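Local coordinates for D-alanyl-D-alanine carboxypeptidase (Streptococcus pneumoniae R6, PDB 1XP4), which probably removes the terminal D-alanine from peptidoglycan precursor peptides as a serine-type D-Ala-D-Ala carboxypeptidase of the peptidase S11 family, at residues A[16-21]-A[172-177]; A[22-27]-A[365-370]; A[271-276]-A[316-321]; A[349-354]-A[359-364]. All coordinates share one frame; numbering follows the deposited sequence.

Contact 1 of 4, residues A[16-21]-A[172-177]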
loop_
_atom_site.group_PDB
_atom_site.type_symbol
_atom_site.label_atom_id
_atom_site.label_comp_id
_atom_site.label_asym_id
_atom_site.label_seq_id
_atom_site.Cartn_x
_atom_site.Cartn_y
_atom_site.Cartn_z
ATOM N N HIS A 16 -15.428 8.979 1.894
ATOM C CA HIS A 16 -14.996 7.854 1.069
ATOM C C HIS A 16 -14.018 6.988 1.817
ATOM O O HIS A 16 -13.157 7.497 2.531
ATOM C CB HIS A 16 -14.299 8.362 -0.186
ATOM C CG HIS A 16 -15.089 9.380 -0.937
ATOM N ND1 HIS A 16 -16.111 9.039 -1.797
ATOM C CD2 HIS A 16 -15.042 10.733 -0.921
ATOM C CE1 HIS A 16 -16.658 10.140 -2.280
ATOM N NE2 HIS A 16 -16.029 11.181 -1.764
ATOM N N ALA A 17 -14.122 5.678 1.633
ATOM C CA ALA A 17 -13.208 4.780 2.314
ATOM C C ALA A 17 -13.293 3.356 1.796
ATOM O O ALA A 17 -14.306 2.950 1.223
ATOM C CB ALA A 17 -13.485 4.805 3.820
ATOM N N ILE A 18 -12.212 2.610 1.997
ATOM C CA ILE A 18 -12.154 1.211 1.603
ATOM C C ILE A 18 -11.076 0.549 2.443
ATOM O O ILE A 18 -10.070 1.172 2.785
ATOM C CB ILE A 18 -11.794 1.026 0.109
ATOM C CG1 ILE A 18 -12.018 -0.435 -0.296
ATOM C CG2 ILE A 18 -10.333 1.408 -0.135
ATOM C CD1 ILE A 18 -11.858 -0.703 -1.781
ATOM N N ALA A 19 -11.294 -0.715 2.777
ATOM C CA ALA A 19 -10.345 -1.467 3.573
ATOM C C ALA A 19 -10.080 -2.792 2.875
ATOM O O ALA A 19 -11.014 -3.439 2.400
ATOM C CB ALA A 19 -10.921 -1.709 4.957
ATOM N N VAL A 20 -8.819 -3.200 2.799
ATOM C CA VAL A 20 -8.498 -4.474 2.154
ATOM C C VAL A 20 -7.443 -5.267 2.902
ATOM O O VAL A 20 -6.604 -4.697 3.599
ATOM C CB VAL A 20 -8.003 -4.283 0.702
ATOM C CG1 VAL A 20 -9.099 -3.673 -0.127
ATOM C CG2 VAL A 20 -6.758 -3.414 0.674
ATOM N N GLU A 21 -7.501 -6.588 2.770
ATOM C CA GLU A 21 -6.513 -7.442 3.411
ATOM C C GLU A 21 -5.340 -7.352 2.453
ATOM O O GLU A 21 -5.439 -7.763 1.304
ATOM C CB GLU A 21 -7.037 -8.868 3.521
ATOM C CG GLU A 21 -6.155 -9.800 4.321
ATOM C CD GLU A 21 -4.998 -10.333 3.514
ATOM O OE1 GLU A 21 -5.248 -10.873 2.412
ATOM O OE2 GLU A 21 -3.842 -10.220 3.984
ATOM N N ASP A 172 -8.520 3.026 -5.889
ATOM C CA ASP A 172 -7.243 3.259 -6.537
ATOM C C ASP A 172 -6.123 3.355 -5.504
ATOM O O ASP A 172 -5.067 2.736 -5.663
ATOM C CB ASP A 172 -7.284 4.547 -7.357
ATOM C CG ASP A 172 -8.161 4.429 -8.583
ATOM O OD1 ASP A 172 -8.182 3.339 -9.190
ATOM O OD2 ASP A 172 -8.813 5.428 -8.954
ATOM N N VAL A 173 -6.356 4.128 -4.444
ATOM C CA VAL A 173 -5.353 4.290 -3.396
ATOM C C VAL A 173 -4.987 2.947 -2.779
ATOM O O VAL A 173 -3.808 2.665 -2.557
ATOM C CB VAL A 173 -5.846 5.235 -2.294
ATOM C CG1 VAL A 173 -4.786 5.390 -1.237
ATOM C CG2 VAL A 173 -6.168 6.594 -2.889
ATOM N N ALA A 174 -5.996 2.123 -2.507
ATOM C CA ALA A 174 -5.775 0.804 -1.931
ATOM C C ALA A 174 -4.781 0.044 -2.803
ATOM O O ALA A 174 -3.814 -0.537 -2.308
ATOM C CB ALA A 174 -7.086 0.041 -1.857
ATOM N N ILE A 175 -5.027 0.047 -4.107
ATOM C CA ILE A 175 -4.147 -0.636 -5.042
ATOM C C ILE A 175 -2.717 -0.105 -4.868
ATOM O O ILE A 175 -1.780 -0.875 -4.661
ATOM C CB ILE A 175 -4.658 -0.439 -6.497
ATOM C CG1 ILE A 175 -5.953 -1.252 -6.687
ATOM C CG2 ILE A 175 -3.578 -0.837 -7.502
ATOM C CD1 ILE A 175 -6.665 -1.084 -8.050
ATOM N N VAL A 176 -2.558 1.211 -4.923
ATOM C CA VAL A 176 -1.253 1.838 -4.748
ATOM C C VAL A 176 -0.583 1.379 -3.450
ATOM O O VAL A 176 0.545 0.881 -3.448
ATOM C CB VAL A 176 -1.390 3.376 -4.718
ATOM C CG1 VAL A 176 -0.057 4.019 -4.319
ATOM C CG2 VAL A 176 -1.855 3.874 -6.091
ATOM N N ALA A 177 -1.278 1.557 -2.338
ATOM C CA ALA A 177 -0.733 1.147 -1.054
ATOM C C ALA A 177 -0.344 -0.332 -1.098
ATOM O O ALA A 177 0.748 -0.711 -0.668
ATOM C CB ALA A 177 -1.757 1.397 0.049
#
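The helical turn that presents Ala-174 to Ile-18 and Val-20 is closed by the hydrogen bond from Ala-177 N to Val-173 O, 2.8 Å long. One residue earlier, Val-176 N binds Asp-172 O at 3.0 Å. No hydrogen bond crosses to strand 17-21, and the contact is purely hydrocarbon. The methyl of Ala-174 points at the strand and comes between two branched residues that share one face of it. Ile-18 CG2 is 3.9 Å from Ala-174 CB, and Val-20 CG2 is 4.3 Å from the same CB. In Ile-18 the CG1 branch runs anti to the backbone N (chi1 -169°), leaving the short branch CG2 to make the touch. With only a methyl on the helix side, the backbones draw near: Val-20 CA and Ala-174 CA are 7.2 Å apart. This is helix-on-sheet packing of the penicillin-binding (beta-lactamase-like) fold, with helix 170-183 on one face of the five-stranded antiparallel sheet. Val-173 and Ala-177 extend the same helix surface over Val-249, Ile-247 and Val-236 of the next two strands, 244-253 and 234-241. Ala-19 looks to the other side of the sheet, where it meets Leu-270 and Ile-274 of helix 262-277, so strand 17-21 is buried between helices. Val-20 also touches Ile-362, from a loop of the C-terminal region.

Contact 2 of 4, residues A[22-27]-A[365-370]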
loop_
_atom_site.group_PDB
_atom_site.type_symbol
_atom_site.label_atom_id
_atom_site.label_comp_id
_atom_site.label_asym_id
_atom_site.label_seq_id
_atom_site.Cartn_x
_atom_site.Cartn_y
_atom_site.Cartn_z
ATOM N N ALA A 22 -4.239 -6.785 2.926
ATOM C CA ALA A 22 -3.053 -6.571 2.100
ATOM C C ALA A 22 -2.684 -7.682 1.136
ATOM O O ALA A 22 -2.663 -7.475 -0.082
ATOM C CB ALA A 22 -1.858 -6.253 2.977
ATOM N N ASN A 23 -2.408 -8.864 1.672
ATOM C CA ASN A 23 -1.979 -9.958 0.837
ATOM C C ASN A 23 -2.869 -10.350 -0.337
ATOM O O ASN A 23 -2.381 -10.456 -1.469
ATOM C CB ASN A 23 -1.689 -11.180 1.692
ATOM C CG ASN A 23 -0.839 -12.184 0.963
ATOM O OD1 ASN A 23 -0.021 -11.808 0.123
ATOM N ND2 ASN A 23 -1.007 -13.462 1.281
ATOM N N THR A 24 -4.160 -10.565 -0.102
ATOM C CA THR A 24 -5.032 -10.972 -1.201
ATOM C C THR A 24 -5.761 -9.830 -1.890
ATOM O O THR A 24 -6.336 -10.015 -2.959
ATOM C CB THR A 24 -6.075 -11.999 -0.738
ATOM O OG1 THR A 24 -6.989 -11.382 0.177
ATOM C CG2 THR A 24 -5.388 -13.174 -0.056
ATOM N N GLY A 25 -5.731 -8.646 -1.288
ATOM C CA GLY A 25 -6.409 -7.511 -1.882
ATOM C C GLY A 25 -7.918 -7.638 -1.784
ATOM O O GLY A 25 -8.659 -6.935 -2.483
ATOM N N LYS A 26 -8.374 -8.538 -0.920
ATOM C CA LYS A 26 -9.798 -8.750 -0.732
ATOM C C LYS A 26 -10.403 -7.541 -0.039
ATOM O O LYS A 26 -9.841 -7.011 0.920
ATOM C CB LYS A 26 -10.050 -9.999 0.107
ATOM C CG LYS A 26 -11.512 -10.205 0.404
ATOM C CD LYS A 26 -11.751 -11.336 1.390
ATOM C CE LYS A 26 -13.226 -11.391 1.809
ATOM N NZ LYS A 26 -14.163 -11.638 0.654
ATOM N N ILE A 27 -11.555 -7.104 -0.526
ATOM C CA ILE A 27 -12.227 -5.945 0.047
ATOM C C ILE A 27 -13.053 -6.317 1.282
ATOM O O ILE A 27 -13.911 -7.199 1.231
ATOM C CB ILE A 27 -13.123 -5.272 -1.014
ATOM C CG1 ILE A 27 -12.246 -4.782 -2.172
ATOM C CG2 ILE A 27 -13.919 -4.142 -0.387
ATOM C CD1 ILE A 27 -13.012 -4.280 -3.376
ATOM N N GLU A 365 -7.062 -11.104 -9.570
ATOM C CA GLU A 365 -6.676 -12.422 -9.103
ATOM C C GLU A 365 -7.301 -12.766 -7.781
ATOM O O GLU A 365 -7.353 -11.945 -6.866
ATOM C CB GLU A 365 -5.169 -12.523 -8.941
ATOM C CG GLU A 365 -4.379 -12.138 -10.164
ATOM C CD GLU A 365 -2.929 -12.540 -10.037
ATOM O OE1 GLU A 365 -2.651 -13.757 -10.152
ATOM O OE2 GLU A 365 -2.079 -11.644 -9.810
ATOM N N ARG A 366 -7.781 -13.997 -7.691
ATOM C CA ARG A 366 -8.371 -14.492 -6.467
ATOM C C ARG A 366 -7.269 -15.332 -5.836
ATOM O O ARG A 366 -6.486 -15.968 -6.543
ATOM C CB ARG A 366 -9.635 -15.287 -6.788
ATOM C CG ARG A 366 -10.889 -14.392 -6.868
ATOM C CD ARG A 366 -10.599 -13.046 -7.555
ATOM N NE ARG A 366 -11.793 -12.218 -7.730
ATOM C CZ ARG A 366 -11.792 -11.019 -8.313
ATOM N NH1 ARG A 366 -10.661 -10.501 -8.774
ATOM N NH2 ARG A 366 -12.924 -10.338 -8.446
ATOM N N PRO A 367 -7.178 -15.327 -4.497
ATOM C CA PRO A 367 -6.155 -16.075 -3.756
ATOM C C PRO A 367 -5.918 -17.540 -4.095
ATOM O O PRO A 367 -6.832 -18.370 -4.075
ATOM C CB PRO A 367 -6.565 -15.878 -2.299
ATOM C CG PRO A 367 -8.046 -15.713 -2.382
ATOM C CD PRO A 367 -8.194 -14.795 -3.572
ATOM N N SER A 368 -4.663 -17.838 -4.407
ATOM C CA SER A 368 -4.227 -19.185 -4.724
ATOM C C SER A 368 -2.902 -19.339 -3.991
ATOM O O SER A 368 -2.026 -18.479 -4.079
ATOM C CB SER A 368 -4.024 -19.361 -6.234
ATOM O OG SER A 368 -2.796 -18.805 -6.670
ATOM N N PHE A 369 -2.767 -20.430 -3.250
ATOM C CA PHE A 369 -1.556 -20.684 -2.491
ATOM C C PHE A 369 -0.823 -21.889 -3.071
ATOM O O PHE A 369 -1.435 -22.915 -3.372
ATOM C CB PHE A 369 -1.933 -20.912 -1.031
ATOM C CG PHE A 369 -2.968 -19.945 -0.525
ATOM C CD1 PHE A 369 -4.322 -20.198 -0.706
ATOM C CD2 PHE A 369 -2.588 -18.760 0.102
ATOM C CE1 PHE A 369 -5.286 -19.279 -0.272
ATOM C CE2 PHE A 369 -3.540 -17.838 0.539
ATOM C CZ PHE A 369 -4.892 -18.097 0.351
ATOM N N GLU A 370 0.489 -21.759 -3.236
ATOM C CA GLU A 370 1.288 -22.835 -3.805
ATOM C C GLU A 370 1.392 -24.075 -2.931
ATOM O O GLU A 370 1.558 -23.996 -1.715
ATOM C CB GLU A 370 2.687 -22.324 -4.153
ATOM C CG GLU A 370 2.669 -21.199 -5.172
ATOM C CD GLU A 370 4.054 -20.788 -5.637
ATOM O OE1 GLU A 370 4.906 -20.465 -4.774
ATOM O OE2 GLU A 370 4.283 -20.784 -6.869
#
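Thr-24 and Pro-367 meet through a methyl and a ring carbon, Thr-24 CG2 lying 3.7 Å from Pro-367 CB, with the two side chains crossing at a slant. The threonine rotamer divides the work of its branches: with chi1 at 67°, OG1 stands between the backbone N and the carbonyl carbon, and CG2 is left beside the N, facing the proline. OG1 accepts a weak hydrogen bond from Lys-26 N, 3.3 Å with an N-H...O angle of 145°, which spans Gly-25 at the exit of the turn. That glycine has positive phi (71°), letting the chain swing from the helix-like residues 22-24 into strand 26-31. On the other segment, the Pro-367 ring also touches Tyr-351 and Tyr-361. The contact joins the hairpin turn of the peptidase sheet to the C-terminal region. Behind the turn, Arg-178 of helix 170-183 binds the carbonyls of Ala-22 and Asn-23, and Lys-182 reaches Asn-23 OD1. Beyond Pro-367 the chain enters strand 368-373, paired with strand 345-350, while Phe-369 packs on Ile-313 and Leu-315 of strand 313-318.

Contact 3 of 4, residues A[271-276]-A[316-321]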
loop_
_atom_site.group_PDB
_atom_site.type_symbol
_atom_site.label_atom_id
_atom_site.label_comp_id
_atom_site.label_asym_id
_atom_site.label_seq_id
_atom_site.Cartn_x
_atom_site.Cartn_y
_atom_site.Cartn_z
HETATM N N MSE A 271 -11.395 -0.350 12.016
HETATM C CA MSE A 271 -10.720 -1.586 12.390
HETATM C C MSE A 271 -11.459 -2.413 13.429
HETATM O O MSE A 271 -11.344 -3.643 13.441
HETATM C CB MSE A 271 -9.297 -1.289 12.851
HETATM C CG MSE A 271 -8.399 -0.802 11.718
HETATM SE SE MSE A 271 -7.824 -2.164 10.442
HETATM C CE MSE A 271 -9.134 -3.529 10.699
ATOM N N ASP A 272 -12.213 -1.747 14.302
ATOM C CA ASP A 272 -12.989 -2.462 15.308
ATOM C C ASP A 272 -14.019 -3.292 14.554
ATOM O O ASP A 272 -14.327 -4.417 14.934
ATOM C CB ASP A 272 -13.708 -1.495 16.253
ATOM C CG ASP A 272 -12.799 -0.935 17.335
ATOM O OD1 ASP A 272 -12.174 -1.730 18.062
ATOM O OD2 ASP A 272 -12.722 0.305 17.471
ATOM N N TYR A 273 -14.546 -2.726 13.477
ATOM C CA TYR A 273 -15.535 -3.414 12.661
ATOM C C TYR A 273 -14.917 -4.635 12.008
ATOM O O TYR A 273 -15.411 -5.758 12.153
ATOM C CB TYR A 273 -16.059 -2.482 11.569
ATOM C CG TYR A 273 -16.866 -3.181 10.492
ATOM C CD1 TYR A 273 -18.107 -3.744 10.776
ATOM C CD2 TYR A 273 -16.384 -3.277 9.183
ATOM C CE1 TYR A 273 -18.846 -4.381 9.789
ATOM C CE2 TYR A 273 -17.118 -3.913 8.189
ATOM C CZ TYR A 273 -18.347 -4.463 8.499
ATOM O OH TYR A 273 -19.071 -5.114 7.526
ATOM N N ILE A 274 -13.825 -4.401 11.291
ATOM C CA ILE A 274 -13.128 -5.461 10.573
ATOM C C ILE A 274 -12.689 -6.644 11.423
ATOM O O ILE A 274 -12.813 -7.796 11.001
ATOM C CB ILE A 274 -11.910 -4.890 9.847
ATOM C CG1 ILE A 274 -12.387 -3.906 8.780
ATOM C CG2 ILE A 274 -11.086 -6.010 9.240
ATOM C CD1 ILE A 274 -11.293 -3.067 8.192
ATOM N N SER A 275 -12.179 -6.360 12.616
ATOM C CA SER A 275 -11.710 -7.411 13.507
ATOM C C SER A 275 -12.822 -8.196 14.184
ATOM O O SER A 275 -12.631 -9.351 14.569
ATOM C CB SER A 275 -10.774 -6.820 14.554
ATOM O OG SER A 275 -9.596 -6.354 13.926
ATOM N N SER A 276 -13.985 -7.584 14.339
ATOM C CA SER A 276 -15.081 -8.295 14.963
ATOM C C SER A 276 -15.916 -8.993 13.887
ATOM O O SER A 276 -16.703 -9.883 14.196
ATOM C CB SER A 276 -15.957 -7.326 15.759
ATOM O OG SER A 276 -16.688 -6.472 14.898
ATOM N N ILE A 316 -9.531 -15.565 4.837
ATOM C CA ILE A 316 -10.372 -14.601 5.524
ATOM C C ILE A 316 -11.759 -15.229 5.583
ATOM O O ILE A 316 -12.228 -15.779 4.592
ATOM C CB ILE A 316 -10.472 -13.277 4.755
ATOM C CG1 ILE A 316 -9.084 -12.762 4.413
ATOM C CG2 ILE A 316 -11.190 -12.239 5.607
ATOM C CD1 ILE A 316 -9.117 -11.406 3.769
ATOM N N GLU A 317 -12.409 -15.161 6.739
ATOM C CA GLU A 317 -13.742 -15.732 6.889
ATOM C C GLU A 317 -14.610 -14.817 7.749
ATOM O O GLU A 317 -14.189 -14.370 8.820
ATOM C CB GLU A 317 -13.654 -17.124 7.531
ATOM C CG GLU A 317 -14.994 -17.848 7.680
ATOM C CD GLU A 317 -14.865 -19.189 8.403
ATOM O OE1 GLU A 317 -14.203 -19.228 9.464
ATOM O OE2 GLU A 317 -15.433 -20.198 7.922
ATOM N N ARG A 318 -15.811 -14.519 7.269
ATOM C CA ARG A 318 -16.792 -13.938 8.131
ATOM C C ARG A 318 -17.093 -14.882 9.316
ATOM O O ARG A 318 -16.924 -16.096 9.260
ATOM C CB ARG A 318 -18.014 -13.633 7.293
ATOM C CG ARG A 318 -18.422 -12.168 7.352
ATOM C CD ARG A 318 -19.702 -11.907 6.560
ATOM N NE ARG A 318 -19.935 -10.479 6.446
ATOM C CZ ARG A 318 -19.562 -9.914 5.296
ATOM N NH1 ARG A 318 -19.047 -10.644 4.342
ATOM N NH2 ARG A 318 -19.759 -8.616 5.101
ATOM N N VAL A 319 -17.399 -14.301 10.480
ATOM C CA VAL A 319 -17.652 -15.147 11.642
ATOM C C VAL A 319 -19.153 -15.362 11.883
ATOM O O VAL A 319 -19.919 -14.424 12.000
ATOM C CB VAL A 319 -17.071 -14.461 12.908
ATOM C CG1 VAL A 319 -15.848 -13.605 12.593
ATOM C CG2 VAL A 319 -18.086 -13.603 13.631
ATOM N N GLY A 320 -19.552 -16.670 11.893
ATOM C CA GLY A 320 -21.012 -16.818 12.026
ATOM C C GLY A 320 -21.720 -17.459 10.811
ATOM O O GLY A 320 -22.881 -17.837 10.820
ATOM N N ASN A 321 -20.940 -17.704 9.747
ATOM C CA ASN A 321 -21.563 -17.842 8.411
ATOM C C ASN A 321 -22.006 -19.281 8.186
ATOM O O ASN A 321 -21.278 -20.216 8.413
ATOM C CB ASN A 321 -20.450 -17.556 7.382
ATOM C CG ASN A 321 -20.013 -16.111 7.405
ATOM O OD1 ASN A 321 -20.804 -15.203 7.589
ATOM N ND2 ASN A 321 -18.717 -15.903 7.117
#
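A loose surface contact brings Tyr-273 and Ser-276, at the end of helix 262-277, near Arg-318 and Val-319, where strand 313-318 runs out into a turn. The motif behind it is a helix leading straight into a strand: strand 278-284 follows the helix directly and pairs antiparallel with strand 313-318, so the helix end and the strand end are carried side by side. Here the helix that backs the peptidase sheet gives way to the C-terminal region. No hydrogen bond bridges the segments. Val-319 approaches with both methyls, its CG2 being 4.0 Å and its CG1 4.1 Å from Ser-276 O, a van der Waals approach of hydrocarbon to a carbonyl oxygen. The same valine also leans on Thr-279. The tyrosine extends its ring from the helix with CG anti to the backbone N (chi1 168°) and stacks on Phe-10, bringing its hydroxyl to the arginine side of the contact. Tyr-273 OH is nevertheless 4.3 Å from Arg-318 NH2, oblique to the guanidinium plane and too far for a hydrogen bond. The guanidinium is instead engaged by Asp-355, whose OD1 forms a salt bridge with NH1. Ser-276 turns its CB away from segment 316-321, and its hydroxyl folds back along the helix: OG lies 3.1 Å from both Asp-272 O and Tyr-273 O, with its single proton able to serve either carbonyl.

Contact 4 of 4, residues A[349-354]-A[359-364]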
loop_
_atom_site.group_PDB
_atom_site.type_symbol
_atom_site.label_atom_id
_atom_site.label_comp_id
_atom_site.label_asym_id
_atom_site.label_seq_id
_atom_site.Cartn_x
_atom_site.Cartn_y
_atom_site.Cartn_z
ATOM N N LEU A 349 -3.691 -24.075 -4.388
ATOM C CA LEU A 349 -4.941 -24.162 -3.635
ATOM C C LEU A 349 -5.595 -22.801 -3.823
ATOM O O LEU A 349 -5.077 -21.800 -3.337
ATOM C CB LEU A 349 -4.662 -24.372 -2.147
ATOM C CG LEU A 349 -4.953 -25.712 -1.470
ATOM C CD1 LEU A 349 -4.637 -25.598 0.016
ATOM C CD2 LEU A 349 -6.410 -26.081 -1.660
ATOM N N THR A 350 -6.717 -22.747 -4.531
ATOM C CA THR A 350 -7.380 -21.467 -4.758
ATOM C C THR A 350 -8.658 -21.361 -3.952
ATOM O O THR A 350 -9.431 -22.317 -3.870
ATOM C CB THR A 350 -7.731 -21.268 -6.235
ATOM O OG1 THR A 350 -8.714 -22.237 -6.623
ATOM C CG2 THR A 350 -6.493 -21.434 -7.104
ATOM N N TYR A 351 -8.874 -20.191 -3.357
ATOM C CA TYR A 351 -10.060 -19.940 -2.547
ATOM C C TYR A 351 -11.167 -19.380 -3.427
ATOM O O TYR A 351 -11.066 -18.261 -3.937
ATOM C CB TYR A 351 -9.712 -18.958 -1.417
ATOM C CG TYR A 351 -10.886 -18.396 -0.630
ATOM C CD1 TYR A 351 -12.040 -19.149 -0.413
ATOM C CD2 TYR A 351 -10.818 -17.123 -0.065
ATOM C CE1 TYR A 351 -13.091 -18.648 0.348
ATOM C CE2 TYR A 351 -11.861 -16.614 0.701
ATOM C CZ TYR A 351 -12.997 -17.381 0.904
ATOM O OH TYR A 351 -14.039 -16.886 1.673
ATOM N N GLU A 352 -12.222 -20.167 -3.607
ATOM C CA GLU A 352 -13.353 -19.746 -4.426
ATOM C C GLU A 352 -14.287 -18.915 -3.545
ATOM O O GLU A 352 -15.337 -19.364 -3.089
ATOM C CB GLU A 352 -14.049 -20.985 -5.009
ATOM C CG GLU A 352 -13.038 -21.968 -5.619
ATOM C CD GLU A 352 -13.657 -23.260 -6.122
ATOM O OE1 GLU A 352 -14.184 -23.274 -7.255
ATOM O OE2 GLU A 352 -13.616 -24.265 -5.380
ATOM N N ASP A 353 -13.858 -17.686 -3.306
ATOM C CA ASP A 353 -14.577 -16.738 -2.477
ATOM C C ASP A 353 -15.962 -16.425 -3.054
ATOM O O ASP A 353 -16.090 -16.037 -4.214
ATOM C CB ASP A 353 -13.739 -15.462 -2.377
ATOM C CG ASP A 353 -14.219 -14.521 -1.299
ATOM O OD1 ASP A 353 -15.396 -14.612 -0.896
ATOM O OD2 ASP A 353 -13.411 -13.671 -0.865
ATOM N N LYS A 354 -16.994 -16.599 -2.231
ATOM C CA LYS A 354 -18.376 -16.326 -2.626
ATOM C C LYS A 354 -18.971 -15.248 -1.712
ATOM O O LYS A 354 -20.180 -15.019 -1.697
ATOM C CB LYS A 354 -19.213 -17.602 -2.514
ATOM C CG LYS A 354 -18.669 -18.766 -3.320
ATOM C CD LYS A 354 -19.523 -20.018 -3.147
ATOM C CE LYS A 354 -18.901 -21.213 -3.870
ATOM N NZ LYS A 354 -19.678 -22.478 -3.707
ATOM N N GLN A 359 -16.491 -4.716 -5.015
ATOM C CA GLN A 359 -16.091 -5.384 -6.251
ATOM C C GLN A 359 -15.360 -6.675 -5.874
ATOM O O GLN A 359 -14.790 -7.354 -6.724
ATOM C CB GLN A 359 -15.174 -4.478 -7.075
ATOM C CG GLN A 359 -15.693 -3.064 -7.187
ATOM C CD GLN A 359 -14.984 -2.262 -8.251
ATOM O OE1 GLN A 359 -15.204 -2.469 -9.444
ATOM N NE2 GLN A 359 -14.120 -1.344 -7.829
ATOM N N GLY A 360 -15.391 -6.994 -4.581
ATOM C CA GLY A 360 -14.755 -8.198 -4.075
ATOM C C GLY A 360 -13.275 -8.047 -3.781
ATOM O O GLY A 360 -12.849 -8.078 -2.623
ATOM N N TYR A 361 -12.491 -7.886 -4.844
ATOM C CA TYR A 361 -11.048 -7.745 -4.737
ATOM C C TYR A 361 -10.534 -6.555 -5.546
ATOM O O TYR A 361 -11.132 -6.181 -6.556
ATOM C CB TYR A 361 -10.370 -9.023 -5.236
ATOM C CG TYR A 361 -10.552 -10.222 -4.336
ATOM C CD1 TYR A 361 -11.791 -10.842 -4.203
ATOM C CD2 TYR A 361 -9.486 -10.709 -3.585
ATOM C CE1 TYR A 361 -11.963 -11.920 -3.334
ATOM C CE2 TYR A 361 -9.641 -11.778 -2.720
ATOM C CZ TYR A 361 -10.880 -12.380 -2.593
ATOM O OH TYR A 361 -11.029 -13.421 -1.706
ATOM N N ILE A 362 -9.426 -5.961 -5.099
ATOM C CA ILE A 362 -8.829 -4.835 -5.816
ATOM C C ILE A 362 -7.831 -5.364 -6.846
ATOM O O ILE A 362 -7.019 -4.619 -7.389
ATOM C CB ILE A 362 -8.080 -3.864 -4.867
ATOM C CG1 ILE A 362 -6.982 -4.611 -4.105
ATOM C CG2 ILE A 362 -9.064 -3.200 -3.921
ATOM C CD1 ILE A 362 -5.969 -3.690 -3.442
ATOM N N THR A 363 -7.897 -6.664 -7.097
ATOM C CA THR A 363 -7.024 -7.327 -8.057
ATOM C C THR A 363 -7.875 -8.342 -8.818
ATOM O O THR A 363 -8.815 -8.901 -8.261
ATOM C CB THR A 363 -5.849 -8.038 -7.331
ATOM O OG1 THR A 363 -5.036 -8.728 -8.283
ATOM C CG2 THR A 363 -6.364 -9.026 -6.310
ATOM N N THR A 364 -7.567 -8.578 -10.088
ATOM C CA THR A 364 -8.352 -9.525 -10.870
ATOM C C THR A 364 -8.048 -10.949 -10.447
ATOM O O THR A 364 -8.688 -11.890 -10.913
ATOM C CB THR A 364 -8.045 -9.430 -12.361
ATOM O OG1 THR A 364 -6.854 -10.169 -12.646
ATOM C CG2 THR A 364 -7.838 -7.988 -12.765
#
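The connection between strands 345-350 and 368-373 of the C-terminal region doubles back on itself here, and a tyrosine-carboxylate hydrogen bond ties its two arms. Tyr-361 OH donates to Asp-353 OD2 at 2.5 Å, using the anti lone pair of that oxygen. The carboxylate comes to the edge of the Tyr-361 ring, close to the ring plane, yet its own plane is turned 88° from the ring. OD2 is shared: the ammonium of Lys-26, from the hairpin of the peptidase sheet, forms a salt bridge with it, and the positive charge probably favours the ionised carboxylate. The other oxygen, OD1, accepts from Asp-355 N, which helps to fix the rotation of the group. Asp-353 reaches Tyr-361 with CG anti to the backbone N (chi1 -167°). Just before it, Glu-352 centres an inverse gamma turn, closed by the weak Asp-353 N to Tyr-351 O bond of 2.9 Å. This bend lays Asp-353 CA 3.7 Å above one face of the Tyr-351 ring, toward its rim. The two tyrosine side chains cross nearly at right angles, and Tyr-361 OH sits 4.1 Å from Tyr-351 CD2, oblique to that ring. Backbone bonds pair Gly-360 with Ile-27 and Ile-362 with Gly-25, so the irregular arm 359-364 pairs with the outermost strand 26-31 of the five-stranded antiparallel sheet of the peptidase fold.

How the contacts relate
Contact 1 is the core of the set, wholly apolar and buried between sheet and helix, whereas contact 3 is exposed and loose. Contact 4 is also buried, though polar; contact 2 is partly buried. The centres of these two lie about 6 Å apart and they work on one joint: strands 345-350 and 368-373 are neighbours in a sheet, and Lys-26 of one meets Asp-353 of the other. Contacts 1 and 2 share the hairpin of strands 17-21 and 26-31, one through the face toward helix 170-183, the other through its turn. Ile-316 of contact 3 packs on Glu-21 and Lys-26. Contact 4 alone has a hydrogen bond across its segments.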